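Local coordinates for protein 3-hydroxyacyl-CoA dehydrogenase (Burkholderia thailandensis, PDB 4XGN) that probably catalyses the NAD-dependent oxidation of 3-hydroxyacyl-CoA to 3-ketoacyl-CoA as a member of the short-chain dehydrogenase/reductase family, at residues 27-32 with 233-238; 58-63 with 76-81; 64-69 with 116-121; 122-127 with 178-183; 196-199 with 203-206. All coordinates share one frame; numbering follows the deposited sequence.

Interaction 1: residues 27-32 with 233-238; sequences AGTARL and MLVRQI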
# COMPACT_ATOMS: atom_id res chain seq x y z
N ALA A 27 15.82 9.40 22.38
CA ALA A 27 16.10 10.42 23.40
C ALA A 27 14.96 11.45 23.44
O ALA A 27 14.45 11.80 24.51
CB ALA A 27 17.42 11.12 23.15
N GLY A 28 14.52 11.91 22.27
CA GLY A 28 13.44 12.88 22.21
C GLY A 28 12.15 12.32 22.78
O GLY A 28 11.41 13.01 23.50
N THR A 29 11.91 11.03 22.50
CA THR A 29 10.77 10.33 23.05
C THR A 29 10.83 10.26 24.58
O THR A 29 9.84 10.53 25.28
CB THR A 29 10.63 8.92 22.45
OG1 THR A 29 10.46 9.05 21.02
CG2 THR A 29 9.39 8.21 22.97
N ALA A 30 11.99 9.88 25.08
CA ALA A 30 12.26 9.80 26.51
C ALA A 30 11.97 11.12 27.19
O ALA A 30 11.34 11.13 28.25
CB ALA A 30 13.70 9.36 26.75
N ARG A 31 12.41 12.22 26.60
CA ARG A 31 12.22 13.53 27.16
C ARG A 31 10.75 13.86 27.25
O ARG A 31 10.27 14.31 28.31
CB ARG A 31 12.95 14.60 26.37
CG ARG A 31 14.46 14.51 26.44
CD ARG A 31 15.07 15.63 25.60
NE ARG A 31 16.50 15.47 25.52
CZ ARG A 31 17.37 15.78 26.45
NH1 ARG A 31 16.98 16.31 27.62
NH2 ARG A 31 18.65 15.55 26.21
N LEU A 32 10.03 13.63 26.16
CA LEU A 32 8.64 14.03 26.11
C LEU A 32 7.81 13.21 27.08
O LEU A 32 6.95 13.78 27.76
CB LEU A 32 8.07 13.93 24.67
CG LEU A 32 6.61 14.36 24.49
CD1 LEU A 32 6.39 14.84 23.07
CD2 LEU A 32 5.62 13.23 24.65
N MET A 233 5.89 13.36 19.68
CA MET A 233 4.50 13.76 19.75
C MET A 233 3.59 12.68 19.18
O MET A 233 2.52 12.41 19.74
CB MET A 233 4.24 15.02 18.91
CG MET A 233 4.70 16.35 19.48
SD MET A 233 4.45 17.58 18.14
CE MET A 233 2.72 17.30 17.90
N LEU A 234 4.01 12.07 18.04
CA LEU A 234 3.21 11.01 17.47
C LEU A 234 3.22 9.76 18.33
O LEU A 234 2.20 9.08 18.46
CB LEU A 234 3.68 10.69 16.04
CG LEU A 234 2.85 9.66 15.26
CD1 LEU A 234 1.38 9.99 15.20
CD2 LEU A 234 3.47 9.49 13.89
N VAL A 235 4.35 9.45 18.95
CA VAL A 235 4.37 8.33 19.89
C VAL A 235 3.29 8.56 21.00
O VAL A 235 2.55 7.65 21.38
CB VAL A 235 5.77 8.14 20.56
CG1 VAL A 235 5.73 7.11 21.69
CG2 VAL A 235 6.82 7.72 19.55
N ARG A 236 3.28 9.75 21.58
CA ARG A 236 2.30 10.05 22.65
C ARG A 236 0.87 9.88 22.16
O ARG A 236 0.04 9.31 22.83
CB ARG A 236 2.53 11.47 23.15
CG ARG A 236 1.46 11.95 24.11
CD ARG A 236 1.85 13.19 24.88
NE ARG A 236 0.85 13.37 25.92
CZ ARG A 236 0.95 14.23 26.93
NH1 ARG A 236 1.96 15.09 26.99
NH2 ARG A 236 0.01 14.26 27.86
N GLN A 237 0.59 10.32 20.93
CA GLN A 237 -0.78 10.16 20.37
C GLN A 237 -1.15 8.68 20.27
O GLN A 237 -2.27 8.29 20.57
CB GLN A 237 -0.91 10.87 19.03
CG GLN A 237 -2.16 10.49 18.22
CD GLN A 237 -3.49 10.95 18.80
OE1 GLN A 237 -4.55 10.48 18.35
NE2 GLN A 237 -3.46 11.84 19.81
N ILE A 238 -0.21 7.85 19.80
CA ILE A 238 -0.44 6.44 19.75
C ILE A 238 -0.71 5.84 21.12
O ILE A 238 -1.65 5.06 21.28
CB ILE A 238 0.72 5.70 19.06
CG1 ILE A 238 0.78 6.07 17.58
CG2 ILE A 238 0.61 4.18 19.34
CD1 ILE A 238 2.09 5.73 16.89
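Met233, Val235 and Arg236 meet Thr29 and Leu32 where two helices on one face of the Rossmann-fold sheet lie against each other. Helix 24-35 follows the first strand of the nucleotide-binding domain, whereas helix 228-240 comes from near the end of the chain; their local axes come within 9.8 Å at a crossing angle of -57°. Met233 starts its side chain away from the partner helix, yet Leu32 CD1 meets both its backbone N, at 3.7 Å, and, more loosely, its CG. Two residues on, Val235 faces the partner and meets Thr29 at about a right angle, methyl against methyl, with CG1 4.0 Å from Thr29 CG2. In that threonine OG1 stands beside the backbone N and anti to the carbonyl carbon (chi1 -60°), hydrogen-bonded to Leu25 O of its own helix, which leaves CG2 anti to the N. Val235 also touches Ile194 of strand 189-196, and both Thr29 and Val235 are buried. Arg236 closes the contact on its outer side: its extended chain is crossed by Leu32, while its guanidinium group travels on to a salt bridge with Glu240. Leu32 thus forks over the other helix, one methyl over the backbone at Met233 and the other, CD2, resting 3.8 Å from Arg236 CD.

Interaction 2: residues 58-63 with 76-81; sequences GGVFVR and VAAATK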
# COMPACT_ATOMS: atom_id res chain seq x y z
N GLY A 58 15.61 11.22 35.48
CA GLY A 58 15.17 10.47 36.64
C GLY A 58 14.70 9.06 36.32
O GLY A 58 13.92 8.52 37.09
N GLY A 59 15.22 8.43 35.24
CA GLY A 59 14.89 7.06 34.90
C GLY A 59 16.04 6.11 35.10
O GLY A 59 16.92 6.35 35.96
N VAL A 60 16.05 5.02 34.34
CA VAL A 60 17.04 3.95 34.49
C VAL A 60 17.66 3.67 33.13
O VAL A 60 16.95 3.66 32.15
CB VAL A 60 16.36 2.68 35.06
CG1 VAL A 60 17.26 1.45 35.02
CG2 VAL A 60 15.81 2.93 36.46
N PHE A 61 18.97 3.51 33.10
CA PHE A 61 19.65 2.98 31.89
C PHE A 61 20.06 1.53 32.05
O PHE A 61 20.57 1.12 33.09
CB PHE A 61 20.89 3.80 31.56
CG PHE A 61 21.69 3.26 30.44
CD1 PHE A 61 21.22 3.40 29.17
CD2 PHE A 61 22.86 2.58 30.63
CE1 PHE A 61 21.91 2.86 28.10
CE2 PHE A 61 23.57 2.03 29.56
CZ PHE A 61 23.09 2.19 28.30
N VAL A 62 19.89 0.76 30.97
CA VAL A 62 20.40 -0.61 30.87
C VAL A 62 21.17 -0.73 29.56
O VAL A 62 20.62 -0.48 28.48
CB VAL A 62 19.24 -1.60 30.86
CG1 VAL A 62 19.71 -3.04 30.70
CG2 VAL A 62 18.35 -1.38 32.05
N ARG A 63 22.45 -1.12 29.64
CA ARG A 63 23.21 -1.47 28.42
C ARG A 63 22.54 -2.67 27.78
O ARG A 63 22.46 -3.74 28.38
CB ARG A 63 24.65 -1.76 28.73
CG ARG A 63 25.53 -1.89 27.50
CD ARG A 63 25.43 -3.20 26.76
NE ARG A 63 26.35 -3.27 25.62
CZ ARG A 63 26.39 -4.28 24.76
NH1 ARG A 63 25.63 -5.36 24.93
NH2 ARG A 63 27.24 -4.24 23.76
N VAL A 76 13.74 -5.34 30.03
CA VAL A 76 12.35 -5.51 30.49
C VAL A 76 12.24 -5.69 32.01
O VAL A 76 11.29 -5.15 32.61
CB VAL A 76 11.61 -6.62 29.70
CG1 VAL A 76 10.22 -6.90 30.24
CG2 VAL A 76 11.57 -6.21 28.26
N ALA A 77 13.19 -6.39 32.61
CA ALA A 77 13.23 -6.55 34.06
C ALA A 77 13.39 -5.25 34.79
O ALA A 77 12.70 -4.99 35.80
CB ALA A 77 14.31 -7.52 34.47
N ALA A 78 14.30 -4.41 34.30
CA ALA A 78 14.51 -3.10 34.87
C ALA A 78 13.22 -2.27 34.81
O ALA A 78 12.85 -1.62 35.77
CB ALA A 78 15.63 -2.37 34.18
N ALA A 79 12.50 -2.35 33.69
CA ALA A 79 11.24 -1.62 33.57
C ALA A 79 10.19 -2.12 34.56
O ALA A 79 9.57 -1.30 35.26
CB ALA A 79 10.70 -1.68 32.15
N THR A 80 10.02 -3.44 34.69
CA THR A 80 8.98 -3.94 35.61
C THR A 80 9.34 -3.74 37.09
O THR A 80 8.47 -3.56 37.93
CB THR A 80 8.59 -5.39 35.31
OG1 THR A 80 9.70 -6.23 35.54
CG2 THR A 80 8.15 -5.55 33.85
N LYS A 81 10.63 -3.70 37.42
CA LYS A 81 11.10 -3.29 38.76
C LYS A 81 10.77 -1.83 39.02
O LYS A 81 10.37 -1.48 40.13
CB LYS A 81 12.62 -3.48 38.88
CG LYS A 81 13.14 -3.25 40.29
CD LYS A 81 14.65 -3.33 40.38
CE LYS A 81 15.06 -2.84 41.76
NZ LYS A 81 16.55 -2.78 41.83
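Ala78 presses its single methyl group against two valines of strand 60-63, and this small side chain supplies everything that helix 69-82 brings to the contact within residues 76-81. The closer partner is Val62, whose CG2 comes to 3.6 Å from Ala78 CB. With CG1 anti to the backbone N (chi1 178°), the other methyl of Val62 lies beside that N, and it is this branch that meets the helix. Val60, two residues earlier and therefore on the same face of the strand, touches more lightly through CG1, 4.2 Å from Ala78 CB. Phe61, between them, starts its side chain away from the helix, and its ring packs on helix 47-57 on the other face of the sheet. The backbones come close at this pair, Val60 CA and Ala78 CA being 7.5 Å apart. The contact itself lies near the surface; next along the helix, Ala79 reaches inward to Val41 and Val15. Strand 60-63 is the outermost strand on its side of the parallel sheet, and helix 69-82 is the connection that carries the chain over its neighbours to strand 85-90, the long right-handed beta-alpha-beta crossover of the Rossmann fold.

Interaction 3: residues 64-69 with 116-121; sequences CDVARE and ITVNLI. With NAD (nicotinamide-adenine-dinucleotide), chain I.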
# COMPACT_ATOMS: atom_id res chain seq x y z
N CYS A 64 22.03 -2.47 26.57
CA CYS A 64 21.18 -3.45 25.92
C CYS A 64 21.42 -3.47 24.43
O CYS A 64 21.19 -2.48 23.73
CB CYS A 64 19.72 -3.19 26.31
SG CYS A 64 18.50 -4.14 25.34
N ASP A 65 21.97 -4.57 23.95
CA ASP A 65 22.02 -4.85 22.52
C ASP A 65 20.75 -5.54 22.21
O ASP A 65 20.51 -6.65 22.67
CB ASP A 65 23.21 -5.73 22.18
CG ASP A 65 23.40 -5.96 20.68
OD1 ASP A 65 22.40 -5.86 19.89
OD2 ASP A 65 24.58 -6.29 20.32
N VAL A 66 19.90 -4.88 21.44
CA VAL A 66 18.57 -5.40 21.18
C VAL A 66 18.56 -6.76 20.45
O VAL A 66 17.54 -7.44 20.49
CB VAL A 66 17.68 -4.40 20.35
CG1 VAL A 66 17.41 -3.13 21.14
CG2 VAL A 66 18.29 -4.11 19.00
N ALA A 67 19.66 -7.15 19.85
CA ALA A 67 19.77 -8.46 19.22
C ALA A 67 20.00 -9.61 20.18
O ALA A 67 19.96 -10.77 19.75
CB ALA A 67 20.81 -8.47 18.12
N ARG A 68 20.28 -9.33 21.44
CA ARG A 68 20.60 -10.38 22.42
C ARG A 68 19.41 -10.67 23.31
O ARG A 68 18.83 -9.70 23.91
CB ARG A 68 21.79 -9.97 23.30
CG ARG A 68 23.13 -10.02 22.60
CD ARG A 68 24.37 -9.80 23.51
NE ARG A 68 24.33 -10.16 24.98
CZ ARG A 68 24.83 -11.28 25.52
NH1 ARG A 68 25.35 -12.23 24.78
NH2 ARG A 68 24.73 -11.51 26.82
N GLU A 69 19.04 -11.93 23.45
CA GLU A 69 17.96 -12.29 24.36
C GLU A 69 18.22 -11.80 25.80
O GLU A 69 17.31 -11.28 26.45
CB GLU A 69 17.80 -13.80 24.43
CG GLU A 69 16.79 -14.26 25.46
CD GLU A 69 16.38 -15.68 25.18
OE1 GLU A 69 17.14 -16.56 25.58
OE2 GLU A 69 15.35 -15.91 24.53
N ILE A 116 19.72 -6.13 9.16
CA ILE A 116 18.53 -6.92 9.45
C ILE A 116 18.51 -7.36 10.92
O ILE A 116 17.45 -7.33 11.57
CB ILE A 116 18.40 -8.12 8.48
CG1 ILE A 116 17.59 -7.71 7.26
CG2 ILE A 116 17.70 -9.32 9.12
CD1 ILE A 116 18.15 -6.59 6.41
N THR A 117 19.66 -7.76 11.43
CA THR A 117 19.75 -8.22 12.83
C THR A 117 19.44 -7.14 13.85
O THR A 117 18.64 -7.36 14.78
CB THR A 117 21.07 -8.95 13.10
OG1 THR A 117 21.11 -10.10 12.25
CG2 THR A 117 21.16 -9.35 14.55
N VAL A 118 20.00 -5.95 13.67
CA VAL A 118 19.70 -4.89 14.58
C VAL A 118 18.30 -4.38 14.43
O VAL A 118 17.57 -4.24 15.41
CB VAL A 118 20.69 -3.74 14.45
CG1 VAL A 118 20.32 -2.57 15.33
CG2 VAL A 118 22.09 -4.23 14.80
N ASN A 119 17.90 -4.07 13.19
CA ASN A 119 16.69 -3.32 12.96
C ASN A 119 15.44 -4.16 13.05
O ASN A 119 14.42 -3.66 13.49
CB ASN A 119 16.75 -2.67 11.58
CG ASN A 119 17.78 -1.55 11.48
OD1 ASN A 119 18.47 -1.21 12.45
ND2 ASN A 119 17.84 -0.94 10.31
N LEU A 120 15.51 -5.40 12.58
CA LEU A 120 14.33 -6.22 12.45
C LEU A 120 14.31 -7.29 13.54
O LEU A 120 13.38 -7.33 14.33
CB LEU A 120 14.24 -6.80 11.02
CG LEU A 120 13.08 -7.75 10.74
CD1 LEU A 120 11.72 -7.17 11.14
CD2 LEU A 120 13.09 -8.17 9.29
N ILE A 121 15.32 -8.15 13.57
CA ILE A 121 15.38 -9.20 14.58
C ILE A 121 15.39 -8.53 15.97
O ILE A 121 14.67 -8.99 16.88
CB ILE A 121 16.57 -10.15 14.37
CG1 ILE A 121 16.38 -10.88 13.02
CG2 ILE A 121 16.68 -11.12 15.55
CD1 ILE A 121 17.54 -11.76 12.65
PA NAD I . 20.52 7.63 16.33
O1A NAD I . 21.74 7.05 15.70
O2A NAD I . 20.62 9.04 16.85
O5B NAD I . 19.98 6.70 17.51
C5B NAD I . 19.96 5.29 17.39
C4B NAD I . 20.29 4.67 18.76
O4B NAD I . 20.26 3.36 18.50
C3B NAD I . 21.74 4.99 19.20
O3B NAD I . 21.83 5.63 20.43
C2B NAD I . 22.35 3.58 19.12
O2B NAD I . 23.53 3.47 19.99
C1B NAD I . 21.36 2.73 19.34
N9A NAD I . 21.61 1.43 18.80
C8A NAD I . 22.16 1.06 17.60
N7A NAD I . 22.27 -0.30 17.54
C5A NAD I . 21.76 -0.74 18.69
C6A NAD I . 21.60 -2.01 19.16
N6A NAD I . 22.00 -3.25 18.57
N1A NAD I . 21.04 -2.18 20.37
C2A NAD I . 20.64 -1.12 21.13
N3A NAD I . 20.78 0.15 20.65
C4A NAD I . 21.36 0.30 19.45
O3 NAD I . 19.49 7.57 15.10
PN NAD I . 17.91 7.96 15.18
O1N NAD I . 17.68 8.92 14.06
O2N NAD I . 17.42 8.45 16.53
O5D NAD I . 17.20 6.55 14.81
C5D NAD I . 16.09 6.04 15.55
C4D NAD I . 15.24 5.13 14.74
O4D NAD I . 14.66 5.92 13.78
C3D NAD I . 16.07 4.06 13.99
O3D NAD I . 15.40 2.87 13.92
C2D NAD I . 16.18 4.74 12.60
O2D NAD I . 16.54 3.74 11.54
C1D NAD I . 14.99 5.27 12.41
N1N NAD I . 14.84 6.35 11.44
C2N NAD I . 15.59 7.51 11.47
C3N NAD I . 15.42 8.52 10.54
C7N NAD I . 16.25 9.77 10.51
O7N NAD I . 16.20 10.48 9.53
N7N NAD I . 17.04 10.13 11.63
C4N NAD I . 14.43 8.34 9.54
C5N NAD I . 13.66 7.21 9.53
C6N NAD I . 13.86 6.22 10.47
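Val66 packs against Val118 and the adenine of NAD together, forming the buried, cofactor-facing half of this contact. With CG1 anti to the carbonyl carbon (chi1 -64°), CG2 falls between backbone N and carbonyl carbon, which brings it 3.7 Å from Val118 O and 3.6 Å from NAD N1A. Val118 answers from the helix with CG1, which lies 3.7 Å from NAD N6A. Both valines lie against the same face of the adenine, and polar bonds hold its edge: Val66 N donates to NAD N1A over 3.1 Å in a nearly straight line (171°), and NAD N6A donates to Asp65 OD1 over 3.0 Å. The same carboxylate oxygen accepts Ala67 N at 3.0 Å, from above the carboxylate plane, making an Asx turn. On the outer side the partly exposed Ala67 and Thr117 pack closely, Ala67 CB to Thr117 CG2 at 3.7 Å; Thr117 OG1 bonds back to Ala113 O, and the solvent side begins at Arg68. The helix widens here into a pi-type turn, Ile116 O accepting from Leu120 N and Ile121 N. An Asp-Val pair after the third strand that reads the Watson-Crick edge of adenine is characteristic of the cofactor site in short-chain dehydrogenases.

Interaction 4: residues 122-127 with 178-183; sequences GTFNMI and LPIARD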
# COMPACT_ATOMS: atom_id res chain seq x y z
N GLY A 122 16.20 -7.47 16.11
CA GLY A 122 16.32 -6.72 17.36
C GLY A 122 15.00 -6.14 17.81
O GLY A 122 14.66 -6.22 19.00
N THR A 123 14.26 -5.54 16.88
CA THR A 123 12.93 -5.00 17.23
C THR A 123 11.98 -6.12 17.67
O THR A 123 11.30 -5.99 18.70
CB THR A 123 12.36 -4.14 16.10
OG1 THR A 123 13.03 -2.86 16.13
CG2 THR A 123 10.83 -3.91 16.25
N PHE A 124 11.96 -7.24 16.96
CA PHE A 124 11.12 -8.35 17.37
C PHE A 124 11.52 -8.92 18.74
O PHE A 124 10.64 -9.25 19.54
CB PHE A 124 11.10 -9.50 16.35
CG PHE A 124 10.13 -10.58 16.74
CD1 PHE A 124 8.77 -10.37 16.59
CD2 PHE A 124 10.56 -11.76 17.34
CE1 PHE A 124 7.86 -11.31 16.98
CE2 PHE A 124 9.66 -12.73 17.72
CZ PHE A 124 8.29 -12.52 17.52
N ASN A 125 12.81 -9.00 19.00
CA ASN A 125 13.31 -9.54 20.26
C ASN A 125 12.77 -8.71 21.43
O ASN A 125 12.30 -9.26 22.45
CB ASN A 125 14.84 -9.55 20.26
CG ASN A 125 15.44 -10.22 21.46
OD1 ASN A 125 14.92 -11.20 21.99
ND2 ASN A 125 16.56 -9.69 21.92
N MET A 126 12.80 -7.40 21.27
CA MET A 126 12.33 -6.53 22.32
C MET A 126 10.82 -6.68 22.43
O MET A 126 10.30 -6.74 23.53
CB MET A 126 12.69 -5.09 22.03
CG MET A 126 14.18 -4.84 22.06
SD MET A 126 15.10 -5.24 23.56
CE MET A 126 14.24 -4.35 24.82
N ILE A 127 10.11 -6.75 21.31
CA ILE A 127 8.64 -6.89 21.36
C ILE A 127 8.21 -8.15 22.11
O ILE A 127 7.35 -8.09 22.96
CB ILE A 127 8.03 -6.87 19.94
CG1 ILE A 127 8.15 -5.46 19.30
CG2 ILE A 127 6.59 -7.41 19.91
CD1 ILE A 127 7.76 -5.40 17.84
N LEU A 178 0.89 -5.81 11.70
CA LEU A 178 -0.46 -6.41 11.72
C LEU A 178 -0.54 -7.79 12.37
O LEU A 178 -1.34 -7.98 13.28
CB LEU A 178 -1.08 -6.41 10.31
CG LEU A 178 -2.49 -7.03 10.21
CD1 LEU A 178 -3.52 -6.30 11.03
CD2 LEU A 178 -2.93 -7.15 8.77
N PRO A 179 0.34 -8.75 12.00
CA PRO A 179 0.27 -10.04 12.71
C PRO A 179 0.56 -9.92 14.19
O PRO A 179 -0.01 -10.69 14.96
CB PRO A 179 1.31 -10.93 12.01
CG PRO A 179 2.16 -9.99 11.22
CD PRO A 179 1.26 -8.84 10.85
N ILE A 180 1.45 -9.01 14.59
CA ILE A 180 1.77 -8.89 16.02
C ILE A 180 0.58 -8.27 16.75
O ILE A 180 0.21 -8.74 17.83
CB ILE A 180 3.05 -8.11 16.26
CG1 ILE A 180 4.22 -8.87 15.64
CG2 ILE A 180 3.30 -7.90 17.76
CD1 ILE A 180 5.52 -8.16 15.78
N ALA A 181 -0.07 -7.27 16.14
CA ALA A 181 -1.32 -6.75 16.69
C ALA A 181 -2.37 -7.86 16.82
O ALA A 181 -3.08 -7.97 17.83
CB ALA A 181 -1.85 -5.63 15.85
N ARG A 182 -2.47 -8.70 15.81
CA ARG A 182 -3.39 -9.80 15.87
C ARG A 182 -3.04 -10.81 16.99
O ARG A 182 -3.97 -11.23 17.71
CB ARG A 182 -3.52 -10.49 14.52
CG ARG A 182 -4.20 -9.61 13.48
CD ARG A 182 -3.99 -10.11 12.07
NE ARG A 182 -5.01 -9.59 11.17
CZ ARG A 182 -5.22 -9.97 9.92
NH1 ARG A 182 -4.44 -10.83 9.30
NH2 ARG A 182 -6.24 -9.45 9.25
N ASP A 183 -1.77 -11.16 17.11
CA ASP A 183 -1.25 -12.05 18.14
C ASP A 183 -1.57 -11.54 19.54
O ASP A 183 -1.90 -12.33 20.42
CB ASP A 183 0.30 -12.12 18.10
CG ASP A 183 0.83 -13.11 17.13
OD1 ASP A 183 0.05 -13.85 16.49
OD2 ASP A 183 2.05 -13.11 16.95
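Ile180 gives up the most surface here, filling the space between Phe124 and Ile127 on the neighbouring helix. Its two branches do different work. The longer one carries CD1 to the rim of the Phe124 ring, near the ring plane and 4.0 Å from Phe124 CD1, an edge approach rather than one over the face. CG1 stands anti to the carbonyl carbon (chi1 -63°), which leaves the shorter branch, CG2, anti to the backbone N; it meets Ile127 CG2 at 4.0 Å as the two isoleucines reach toward each other tip to tip. Ile127 adds a second touch through its CD1, 4.1 Å from Ile180 CD1, and its own helix face continues onto Ile148 of strand 146-151. Phe124 starts its side chain off to the side of the partner helix, and the ring then comes nearer. That ring also stacks with Phe112 of the third subunit, so the contact lies beside the interface with that subunit of the tetramer. All three touching residues are buried and apolar at the point of contact: across this pair helices 109-135 and 164-184 are held by apolar packing, while Arg182 and Asp183 carry polar bonds to the third subunit.

Interaction 5: residues 196-199 with 203-206; sequences PGIF and MLLG. With NAD (nicotinamide-adenine-dinucleotide), chain I.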
# COMPACT_ATOMS: atom_id res chain seq x y z
N PRO A 196 9.28 7.23 9.86
CA PRO A 196 9.75 8.59 9.66
C PRO A 196 10.41 8.84 8.31
O PRO A 196 10.96 7.91 7.69
CB PRO A 196 10.77 8.80 10.81
CG PRO A 196 10.59 7.62 11.73
CD PRO A 196 10.04 6.52 10.91
N GLY A 197 10.34 10.08 7.85
CA GLY A 197 11.06 10.51 6.68
C GLY A 197 12.52 10.85 6.97
O GLY A 197 13.37 9.95 6.96
N ILE A 198 12.82 12.13 7.17
CA ILE A 198 14.19 12.52 7.45
C ILE A 198 14.17 13.43 8.66
O ILE A 198 13.51 14.48 8.62
CB ILE A 198 14.90 13.24 6.29
CG1 ILE A 198 14.58 12.57 4.95
CG2 ILE A 198 16.41 13.25 6.55
CD1 ILE A 198 14.78 13.52 3.81
N PHE A 199 14.92 13.02 9.68
CA PHE A 199 14.93 13.68 10.97
C PHE A 199 16.32 14.08 11.37
O PHE A 199 17.28 13.34 11.13
CB PHE A 199 14.29 12.79 12.07
CG PHE A 199 12.81 12.89 12.11
CD1 PHE A 199 12.03 12.35 11.07
CD2 PHE A 199 12.18 13.59 13.12
CE1 PHE A 199 10.66 12.48 11.08
CE2 PHE A 199 10.83 13.69 13.14
CZ PHE A 199 10.05 13.17 12.13
N MET A 203 22.01 10.08 13.46
CA MET A 203 22.01 9.15 12.31
C MET A 203 22.56 9.81 11.05
O MET A 203 23.11 9.09 10.19
CB MET A 203 20.62 8.58 12.03
CG MET A 203 20.64 7.49 10.95
SD MET A 203 19.21 6.45 11.00
CE MET A 203 19.81 5.14 12.08
N LEU A 204 22.40 11.13 10.92
CA LEU A 204 22.90 11.88 9.76
C LEU A 204 24.35 12.39 9.93
O LEU A 204 24.82 13.12 9.07
CB LEU A 204 21.99 13.08 9.46
CG LEU A 204 20.49 12.79 9.38
CD1 LEU A 204 19.76 14.05 8.93
CD2 LEU A 204 20.13 11.62 8.50
N LEU A 205 25.04 12.03 11.01
CA LEU A 205 26.45 12.37 11.18
C LEU A 205 27.21 11.79 9.96
O LEU A 205 26.95 10.67 9.51
CB LEU A 205 26.97 11.84 12.53
CG LEU A 205 28.41 12.13 12.99
CD1 LEU A 205 28.48 12.70 14.41
CD2 LEU A 205 29.25 10.85 12.86
N GLY A 206 28.08 12.61 9.37
CA GLY A 206 28.73 12.21 8.10
C GLY A 206 27.97 12.53 6.83
O GLY A 206 28.46 12.23 5.74
PA NAD I . 20.52 7.63 16.33
O1A NAD I . 21.74 7.05 15.70
O2A NAD I . 20.62 9.04 16.85
O5B NAD I . 19.98 6.70 17.51
C5B NAD I . 19.96 5.29 17.39
C4B NAD I . 20.29 4.67 18.76
O4B NAD I . 20.26 3.36 18.50
C3B NAD I . 21.74 4.99 19.20
O3B NAD I . 21.83 5.63 20.43
C2B NAD I . 22.35 3.58 19.12
O2B NAD I . 23.53 3.47 19.99
C1B NAD I . 21.36 2.73 19.34
N9A NAD I . 21.61 1.43 18.80
C8A NAD I . 22.16 1.06 17.60
N7A NAD I . 22.27 -0.30 17.54
C5A NAD I . 21.76 -0.74 18.69
C6A NAD I . 21.60 -2.01 19.16
N6A NAD I . 22.00 -3.25 18.57
N1A NAD I . 21.04 -2.18 20.37
C2A NAD I . 20.64 -1.12 21.13
N3A NAD I . 20.78 0.15 20.65
C4A NAD I . 21.36 0.30 19.45
O3 NAD I . 19.49 7.57 15.10
PN NAD I . 17.91 7.96 15.18
O1N NAD I . 17.68 8.92 14.06
O2N NAD I . 17.42 8.45 16.53
O5D NAD I . 17.20 6.55 14.81
C5D NAD I . 16.09 6.04 15.55
C4D NAD I . 15.24 5.13 14.74
O4D NAD I . 14.66 5.92 13.78
C3D NAD I . 16.07 4.06 13.99
O3D NAD I . 15.40 2.87 13.92
C2D NAD I . 16.18 4.74 12.60
O2D NAD I . 16.54 3.74 11.54
C1D NAD I . 14.99 5.27 12.41
N1N NAD I . 14.84 6.35 11.44
C2N NAD I . 15.59 7.51 11.47
C3N NAD I . 15.42 8.52 10.54
C7N NAD I . 16.25 9.77 10.51
O7N NAD I . 16.20 10.48 9.53
N7N NAD I . 17.04 10.13 11.63
C4N NAD I . 14.43 8.34 9.54
C5N NAD I . 13.66 7.21 9.53
C6N NAD I . 13.86 6.22 10.47
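Phe199 N donates to the carboxamide oxygen O7N of NAD over 2.8 Å, nearly straight at 165°, the shorter of two bonds this residue makes to the cofactor. A longer bond runs the other way, from NAD N7N to Phe199 O at 3.3 Å and a bent 140°. Together they engage both ends of the carboxamide and would fix its rotation; Thr201 OG1 is a further NAD partner. Phe199 O is also covered by Leu204, whose CD1 sits 3.4 Å from it, and the same methyl lies 4.2 Å from Ile198 CG2, the two side chains meeting at about a right angle. The nicotinamide ring is bounded on opposite sides of its plane: Pro196 CB lies 3.5 Å from NAD C5N on one, and Met203 brings its sulfur to the other, with SD 3.8 Å from NAD C2N. A bend at the end of the methionine chain (chi3 -92°) turns CE toward the nicotinamide ribose. The Pro-Gly pair at the end of strand 189-196 is a familiar part of the nicotinamide site in short-chain dehydrogenases. Residues 196-206 thus run toward helix 209-216, with Phe199 leaning on Leu25 of helix 24-35 and Tyr231 of helix 228-240, and Leu204 resting on Gln212 of helix 209-216.

Interactions 1 and 4 are both helix pairs on the Rossmann sheet, but interaction 4 is wholly buried and apolar whereas interaction 1 runs from a buried valine to a partly exposed arginine. Interaction 2 is the smallest and lies near the surface at the edge strand; its 58-63 segment leads directly into the adenine loop of interaction 3. Interactions 3 and 4 share helix 109-135 and are tied by Asn125 ND2, 2.8 Å from Val66 O, probably a hydrogen bond. Interactions 3 and 5, with centres about 20 Å apart, hold the two ends of NAD, and these add directed backbone bonds to their apolar packing.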